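Local structure of RV0130 (Mycobacterium tuberculosis, 2C2I) at the interface of chains A and B. The protein probably catalyses, as an R-specific enoyl-CoA hydratase of the MaoC-like hotdog family, the reversible hydration of (2E)-enoyl-CoA to (3R)-3-hydroxyacyl-CoA and works as a homodimer. Sequence-based numbering; all coordinates share one arbitrary frame. Chains: chain A/B, RV0130.

Contact 1: the interface of chains A and B. Residues chain A 34, 67-68, 70-71, 88; chain B 34, 38, 63-64, 68.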
ATOM      1  N   PHE A  34      -7.355  -1.023 -10.074  1.00 13.28           N
ATOM      2  CA  PHE A  34      -6.350  -1.379  -9.063  1.00 12.44           C
ATOM      3  C   PHE A  34      -5.825  -2.800  -9.264  1.00 12.43           C
ATOM      4  O   PHE A  34      -4.606  -3.060  -9.173  1.00 11.60           O
ATOM      5  CB  PHE A  34      -6.904  -1.227  -7.649  1.00 11.84           C
ATOM      6  CG  PHE A  34      -5.825  -1.232  -6.583  1.00 11.59           C
ATOM      7  CD1 PHE A  34      -5.097  -0.079  -6.316  1.00 11.73           C
ATOM      8  CD2 PHE A  34      -5.537  -2.399  -5.871  1.00  9.43           C
ATOM      9  CE1 PHE A  34      -4.079  -0.085  -5.326  1.00  8.77           C
ATOM     10  CE2 PHE A  34      -4.517  -2.424  -4.887  1.00  9.28           C
ATOM     11  CZ  PHE A  34      -3.797  -1.265  -4.614  1.00  9.27           C
ATOM     12  N   LEU A  67      -5.354   1.813   1.687  1.00  6.25           N
ATOM     13  CA  LEU A  67      -4.108   2.391   2.227  1.00  6.84           C
ATOM     14  C   LEU A  67      -3.553   3.431   1.254  1.00  6.75           C
ATOM     15  O   LEU A  67      -3.150   4.504   1.672  1.00  7.59           O
ATOM     16  CB  LEU A  67      -3.060   1.291   2.490  1.00  6.23           C
ATOM     17  CG  LEU A  67      -1.668   1.794   2.927  1.00  5.81           C
ATOM     18  CD1 LEU A  67      -1.745   2.521   4.265  1.00  5.79           C
ATOM     19  CD2 LEU A  67      -0.688   0.621   3.002  1.00  6.45           C
ATOM     20  N   ALA A  68      -3.542   3.096  -0.039  1.00  6.80           N
ATOM     21  CA  ALA A  68      -3.027   3.965  -1.107  1.00  6.75           C
ATOM     22  C   ALA A  68      -3.906   5.186  -1.405  1.00  7.49           C
ATOM     23  O   ALA A  68      -3.510   6.059  -2.189  1.00  7.86           O
ATOM     24  CB  ALA A  68      -2.784   3.141  -2.392  1.00  6.47           C
ATOM     25  N   LEU A  70      -4.304   7.308   0.889  1.00  9.29           N
ATOM     26  CA  LEU A  70      -3.780   8.312   1.828  1.00  9.76           C
ATOM     27  C   LEU A  70      -3.315   9.616   1.166  1.00 10.26           C
ATOM     28  O   LEU A  70      -3.674  10.708   1.627  1.00 10.72           O
ATOM     29  CB  LEU A  70      -2.695   7.720   2.757  1.00  9.53           C
ATOM     30  CG  LEU A  70      -3.143   7.352   4.169  1.00  9.24           C
ATOM     31  CD1 LEU A  70      -4.398   6.438   4.132  1.00 11.56           C
ATOM     32  CD2 LEU A  70      -1.952   6.721   4.921  1.00 10.41           C
ATOM     33  N   PRO A  71      -2.491   9.525   0.103  1.00 10.12           N
ATOM     34  CA  PRO A  71      -2.108  10.764  -0.599  1.00 10.98           C
ATOM     35  C   PRO A  71      -3.281  11.637  -1.087  1.00 11.70           C
ATOM     36  O   PRO A  71      -3.301  12.841  -0.809  1.00 11.86           O
ATOM     37  CB  PRO A  71      -1.238  10.255  -1.764  1.00 10.07           C
ATOM     38  CG  PRO A  71      -0.627   8.935  -1.194  1.00 10.30           C
ATOM     39  CD  PRO A  71      -1.795   8.339  -0.446  1.00  9.67           C
ATOM     40  N   ASN A  88       6.806   8.710  -0.804  1.00  9.80           N
ATOM     41  CA  ASN A  88       6.435   7.780   0.253  1.00  9.07           C
ATOM     42  C   ASN A  88       7.708   7.077   0.751  1.00  8.10           C
ATOM     43  O   ASN A  88       8.368   6.370  -0.009  1.00  8.59           O
ATOM     44  CB  ASN A  88       5.406   6.812  -0.352  1.00  7.71           C
ATOM     45  CG  ASN A  88       4.887   5.787   0.623  1.00  9.58           C
ATOM     46  OD1 ASN A  88       5.362   5.653   1.768  1.00  7.60           O
ATOM     47  ND2 ASN A  88       3.881   5.024   0.159  1.00  7.51           N
TER
ATOM     48  N   PHE B  34      -2.547   2.813 -11.778  1.00 10.53           N
ATOM     49  CA  PHE B  34      -2.490   2.927 -10.318  1.00  9.93           C
ATOM     50  C   PHE B  34      -2.918   4.334  -9.886  1.00  9.85           C
ATOM     51  O   PHE B  34      -3.660   4.481  -8.901  1.00  9.33           O
ATOM     52  CB  PHE B  34      -1.098   2.581  -9.783  1.00  9.04           C
ATOM     53  CG  PHE B  34      -1.046   2.431  -8.284  1.00  7.60           C
ATOM     54  CD1 PHE B  34      -1.331   1.214  -7.686  1.00  8.18           C
ATOM     55  CD2 PHE B  34      -0.660   3.512  -7.471  1.00  9.97           C
ATOM     56  CE1 PHE B  34      -1.274   1.069  -6.255  1.00  8.67           C
ATOM     57  CE2 PHE B  34      -0.582   3.357  -6.072  1.00  9.15           C
ATOM     58  CZ  PHE B  34      -0.889   2.146  -5.480  1.00  7.56           C
ATOM     59  N   THR B  38      -6.243   5.226  -7.554  1.00 11.99           N
ATOM     60  CA  THR B  38      -6.048   5.756  -6.192  1.00 10.77           C
ATOM     61  C   THR B  38      -6.125   7.280  -6.057  1.00 11.80           C
ATOM     62  O   THR B  38      -6.179   7.802  -4.937  1.00 12.58           O
ATOM     63  CB  THR B  38      -4.686   5.303  -5.637  1.00 10.07           C
ATOM     64  OG1 THR B  38      -3.653   5.890  -6.444  1.00  9.19           O
ATOM     65  CG2 THR B  38      -4.560   3.778  -5.669  1.00  8.56           C
ATOM     66  N   GLY B  63       5.323   4.372  -4.309  1.00  7.28           N
ATOM     67  CA  GLY B  63       5.735   3.406  -3.272  1.00  7.01           C
ATOM     68  C   GLY B  63       4.601   2.489  -2.891  1.00  7.12           C
ATOM     69  O   GLY B  63       4.802   1.277  -2.700  1.00  7.12           O
ATOM     70  N   PHE B  64       3.390   3.046  -2.785  1.00  7.11           N
ATOM     71  CA  PHE B  64       2.221   2.231  -2.455  1.00  7.43           C
ATOM     72  C   PHE B  64       1.921   1.189  -3.552  1.00  7.57           C
ATOM     73  O   PHE B  64       1.293   0.161  -3.280  1.00  7.02           O
ATOM     74  CB  PHE B  64       0.979   3.091  -2.213  1.00  7.49           C
ATOM     75  CG  PHE B  64       0.946   3.767  -0.856  1.00  7.60           C
ATOM     76  CD1 PHE B  64       1.116   3.023   0.317  1.00  8.03           C
ATOM     77  CD2 PHE B  64       0.704   5.136  -0.777  1.00  8.14           C
ATOM     78  CE1 PHE B  64       1.053   3.645   1.582  1.00 10.84           C
ATOM     79  CE2 PHE B  64       0.647   5.789   0.483  1.00  8.00           C
ATOM     80  CZ  PHE B  64       0.822   5.039   1.647  1.00  8.48           C
ATOM     81  N   ALA B  68       1.972  -2.813  -3.000  1.00  6.21           N
ATOM     82  CA  ALA B  68       0.775  -3.521  -3.483  1.00  6.82           C
ATOM     83  C   ALA B  68       1.082  -4.644  -4.482  1.00  7.02           C
ATOM     84  O   ALA B  68       0.192  -5.420  -4.838  1.00  6.98           O
ATOM     85  CB  ALA B  68      -0.173  -2.528  -4.121  1.00  7.13           C
TER
HETATM   86  O   HOH W   1       3.102   6.060  -2.732  1.00  6.61           O
HETATM   87  O   HOH W   2      -3.997   8.547  -3.146  1.00  8.13           O
HETATM   88  O   HOH W   3      -1.702   5.907  -4.401  1.00 10.33           O
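B:Phe64 pushes its ring into chain A between A:Leu67, A:Ala68 and A:Pro71 on the helical side and A:Asn88 on strand 86-91, and hides more surface than any other residue of this part of the homodimer interface. The ring is covered on both faces. Over one, toward the rim, lie the backbone carbonyl oxygen of A:Leu67 and CA of A:Ala68, the latter 3.9 Å above the plane. A:Pro71 stands at the edge, its CG in the plane of the ring, while CG of A:Leu67 comes within 3.6 Å of B:Phe64 CE1, the two side chains roughly perpendicular to each other. With CG anti to the carbonyl carbon (chi1 -78°), the phenyl group of B:Phe64 is directed into this slot.

Next to it the methyl CB of A:Ala68 is shared among CB of B:Phe64, CZ of B:Phe34 and CG2 of B:Thr38. The side chains of A:Phe34 and B:Phe34, carried by helix 28-38 of each chain, lie alongside each other with their tips turned in the same direction; the separation of their CE1 atoms is too short to be trusted.

On the opposite face of the B:Phe64 ring the amide nitrogen ND2 of A:Asn88 sits over the centre, 3.1 Å above the plane, with the amide turned 57° from the ring. The same ND2 bonds water 1, which also takes the backbone N-H of B:Phe64, so the polar link between these residues is indirect.

Water also joins the chains at the other rim. The carbonyl oxygen of A:Ala68, near the end of helix 63-68, binds waters 2 and 3; water 2 continues to the carbonyl oxygen of B:Thr38. The hydroxyl OG1 of B:Thr38 meets water 3 at 2.8 Å and hydrogen-bonds, also at 2.8 Å, to the carbonyl oxygen O of B:Phe34, tilted 33° from that carbonyl plane.

Contact 2: the interface of chains A and B. Residues chain A 63-64, 67, 91, 96; chain B 67, 71, 88, 90-91.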
ATOM      1  N   GLY A  63      -7.259  -3.978   0.492  1.00  6.73           N
ATOM      2  CA  GLY A  63      -6.644  -3.196   1.592  1.00  7.38           C
ATOM      3  C   GLY A  63      -5.503  -2.321   1.090  1.00  6.37           C
ATOM      4  O   GLY A  63      -5.320  -1.170   1.569  1.00  6.43           O
ATOM      5  N   PHE A  64      -4.749  -2.815   0.109  1.00  6.27           N
ATOM      6  CA  PHE A  64      -3.620  -2.033  -0.384  1.00  6.82           C
ATOM      7  C   PHE A  64      -4.127  -0.809  -1.116  1.00  8.08           C
ATOM      8  O   PHE A  64      -3.414   0.178  -1.215  1.00  8.20           O
ATOM      9  CB  PHE A  64      -2.684  -2.853  -1.282  1.00  6.56           C
ATOM     10  CG  PHE A  64      -1.690  -3.707  -0.532  1.00  6.07           C
ATOM     11  CD1 PHE A  64      -0.808  -3.142   0.414  1.00  5.86           C
ATOM     12  CD2 PHE A  64      -1.617  -5.073  -0.786  1.00  5.87           C
ATOM     13  CE1 PHE A  64       0.122  -3.944   1.074  1.00  5.95           C
ATOM     14  CE2 PHE A  64      -0.656  -5.883  -0.135  1.00  6.16           C
ATOM     15  CZ  PHE A  64       0.191  -5.334   0.801  1.00  5.09           C
ATOM     16  N   LEU A  67      -5.354   1.813   1.687  1.00  6.25           N
ATOM     17  CA  LEU A  67      -4.108   2.391   2.227  1.00  6.84           C
ATOM     18  C   LEU A  67      -3.553   3.431   1.254  1.00  6.75           C
ATOM     19  O   LEU A  67      -3.150   4.504   1.672  1.00  7.59           O
ATOM     20  CB  LEU A  67      -3.060   1.291   2.490  1.00  6.23           C
ATOM     21  CG  LEU A  67      -1.668   1.794   2.927  1.00  5.81           C
ATOM     22  CD1 LEU A  67      -1.745   2.521   4.265  1.00  5.79           C
ATOM     23  CD2 LEU A  67      -0.688   0.621   3.002  1.00  6.45           C
ATOM     24  N   LEU A  91       6.012   3.067   6.141  1.00  4.62           N
ATOM     25  CA  LEU A  91       4.887   2.945   7.081  1.00  4.93           C
ATOM     26  C   LEU A  91       5.452   2.315   8.342  1.00  3.78           C
ATOM     27  O   LEU A  91       6.346   1.481   8.262  1.00  4.69           O
ATOM     28  CB  LEU A  91       3.825   1.995   6.508  1.00  5.85           C
ATOM     29  CG  LEU A  91       3.312   2.417   5.117  1.00  7.65           C
ATOM     30  CD1 LEU A  91       2.826   1.231   4.359  1.00 10.76           C
ATOM     31  CD2 LEU A  91       2.243   3.502   5.286  1.00  9.89           C
ATOM     32  N   PHE A  96      -6.390  -3.001   9.044  1.00  8.29           N
ATOM     33  CA  PHE A  96      -7.604  -2.830   8.247  1.00  9.22           C
ATOM     34  C   PHE A  96      -8.767  -3.455   9.011  1.00 10.76           C
ATOM     35  O   PHE A  96      -9.216  -4.574   8.667  1.00 12.09           O
ATOM     36  CB  PHE A  96      -7.463  -3.525   6.881  1.00  9.16           C
ATOM     37  CG  PHE A  96      -6.329  -2.995   6.033  1.00  8.71           C
ATOM     38  CD1 PHE A  96      -6.421  -1.747   5.436  1.00  8.11           C
ATOM     39  CD2 PHE A  96      -5.175  -3.746   5.848  1.00  8.65           C
ATOM     40  CE1 PHE A  96      -5.384  -1.250   4.637  1.00  6.90           C
ATOM     41  CE2 PHE A  96      -4.120  -3.259   5.045  1.00  6.87           C
ATOM     42  CZ  PHE A  96      -4.220  -2.018   4.450  1.00  6.43           C
TER
ATOM     43  N   LEU B  67       4.572  -1.689  -2.957  1.00  5.93           N
ATOM     44  CA  LEU B  67       4.053  -2.447  -1.805  1.00  6.47           C
ATOM     45  C   LEU B  67       2.888  -3.357  -2.193  1.00  6.17           C
ATOM     46  O   LEU B  67       2.843  -4.520  -1.801  1.00  6.17           O
ATOM     47  CB  LEU B  67       3.608  -1.489  -0.700  1.00  6.53           C
ATOM     48  CG  LEU B  67       3.115  -2.150   0.591  1.00  6.09           C
ATOM     49  CD1 LEU B  67       4.234  -3.015   1.205  1.00  6.41           C
ATOM     50  CD2 LEU B  67       2.587  -1.069   1.572  1.00  7.29           C
ATOM     51  N   PRO B  71       1.200  -9.205  -3.172  1.00  9.55           N
ATOM     52  CA  PRO B  71       0.367 -10.359  -3.569  1.00  9.89           C
ATOM     53  C   PRO B  71       0.802 -10.995  -4.914  1.00 10.16           C
ATOM     54  O   PRO B  71       1.080 -12.197  -4.959  1.00 10.24           O
ATOM     55  CB  PRO B  71      -1.054  -9.771  -3.625  1.00  9.43           C
ATOM     56  CG  PRO B  71      -0.991  -8.676  -2.542  1.00  9.58           C
ATOM     57  CD  PRO B  71       0.361  -8.045  -2.792  1.00  9.05           C
ATOM     58  N   ASN B  88      -5.727  -9.078   3.166  1.00 10.39           N
ATOM     59  CA  ASN B  88      -4.716  -8.219   3.767  1.00  9.18           C
ATOM     60  C   ASN B  88      -5.143  -7.814   5.190  1.00  8.94           C
ATOM     61  O   ASN B  88      -6.173  -7.151   5.387  1.00  9.85           O
ATOM     62  CB  ASN B  88      -4.549  -6.990   2.856  1.00  8.78           C
ATOM     63  CG  ASN B  88      -3.342  -6.154   3.198  1.00  8.70           C
ATOM     64  OD1 ASN B  88      -2.779  -6.247   4.296  1.00  7.56           O
ATOM     65  ND2 ASN B  88      -2.934  -5.328   2.251  1.00  7.27           N
ATOM     66  N   GLY B  90      -2.867  -6.297   7.278  1.00  8.27           N
ATOM     67  CA  GLY B  90      -2.136  -5.056   7.577  1.00  6.79           C
ATOM     68  C   GLY B  90      -0.640  -5.179   7.338  1.00  6.73           C
ATOM     69  O   GLY B  90      -0.186  -6.146   6.745  1.00  6.46           O
ATOM     70  N   LEU B  91       0.114  -4.162   7.795  1.00  6.57           N
ATOM     71  CA  LEU B  91       1.564  -4.093   7.631  1.00  6.75           C
ATOM     72  C   LEU B  91       2.159  -3.760   8.998  1.00  6.22           C
ATOM     73  O   LEU B  91       1.514  -3.080   9.797  1.00  6.72           O
ATOM     74  CB  LEU B  91       1.935  -2.973   6.631  1.00  7.51           C
ATOM     75  CG  LEU B  91       1.581  -3.095   5.131  1.00  7.17           C
ATOM     76  CD1 LEU B  91       2.147  -4.416   4.588  1.00  7.60           C
ATOM     77  CD2 LEU B  91       0.081  -2.933   4.833  1.00  9.16           C
TER
HETATM   78  O   HOH W   4      -4.773  -5.805  -0.352  1.00  6.13           O
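A:Phe64 of helix 63-68 is wedged against B:Leu67, B:Pro71 and B:Leu91 in the apolar part of this patch. Its CE1 corner takes the branch point CG of B:Leu67 at 3.5 Å and, more loosely, CD2 of B:Leu91; the CE2 corner rests on CD of the B:Pro71 ring. Beyond the phenyl group, the leucines of both chains meet through their methyls. CD2 of B:Leu67 lies 3.6 Å from CD1 of A:Leu91 and 4.0 Å from CD2 of A:Leu67, the two Leu67 side chains standing nearly perpendicular near the two-fold.

Flat groups meet around B:Asn88. CG of this asparagine is anti to its backbone N (chi1 -168°), and the extended side chain brings ND2 over the centre of the A:Phe64 ring, 3.1 Å above it, with ring and amide planes 58° apart. The carbonyl oxygen of B:Leu67 lies over the opposite face, toward the rim. CE2 at the corner of the A:Phe96 ring lies 3.5 Å from CG of B:Asn88 and near its OD1, approaching obliquely with the planes 69° apart; the same CE2 also meets CA of B:Gly90. Within chain A, CA of A:Gly63 packs over one face of the A:Phe96 ring.

Polar contact across the patch runs through water 4, which joins ND2 of B:Asn88 to the backbone N of A:Phe64, 3.0 Å from the water.

Gly63 and Asn88 both belong to the substrate-binding residues inferred from related enzymes, Asn88 serving the partner's site; this patch therefore joins the subunits and probably helps shape an active site built from both chains.

The C-alpha centres of contact 1 and contact 2 are about 9 Å apart, and both include A:Leu67. They lie on either side of the dimer two-fold and are partly related by its rotation: helix 63-68 of each chain meets the helix beginning at residue 70 and strand 86-91 of the other. Contact 1 extends this arrangement to the paired helices 28-38, whereas contact 2 extends it to the leucines of strand 86-91 and the loop residue A:Phe96. Together they form one continuous dimer core, and its repetition in both directions suggests that the two inferred substrate sites are both shaped by this association.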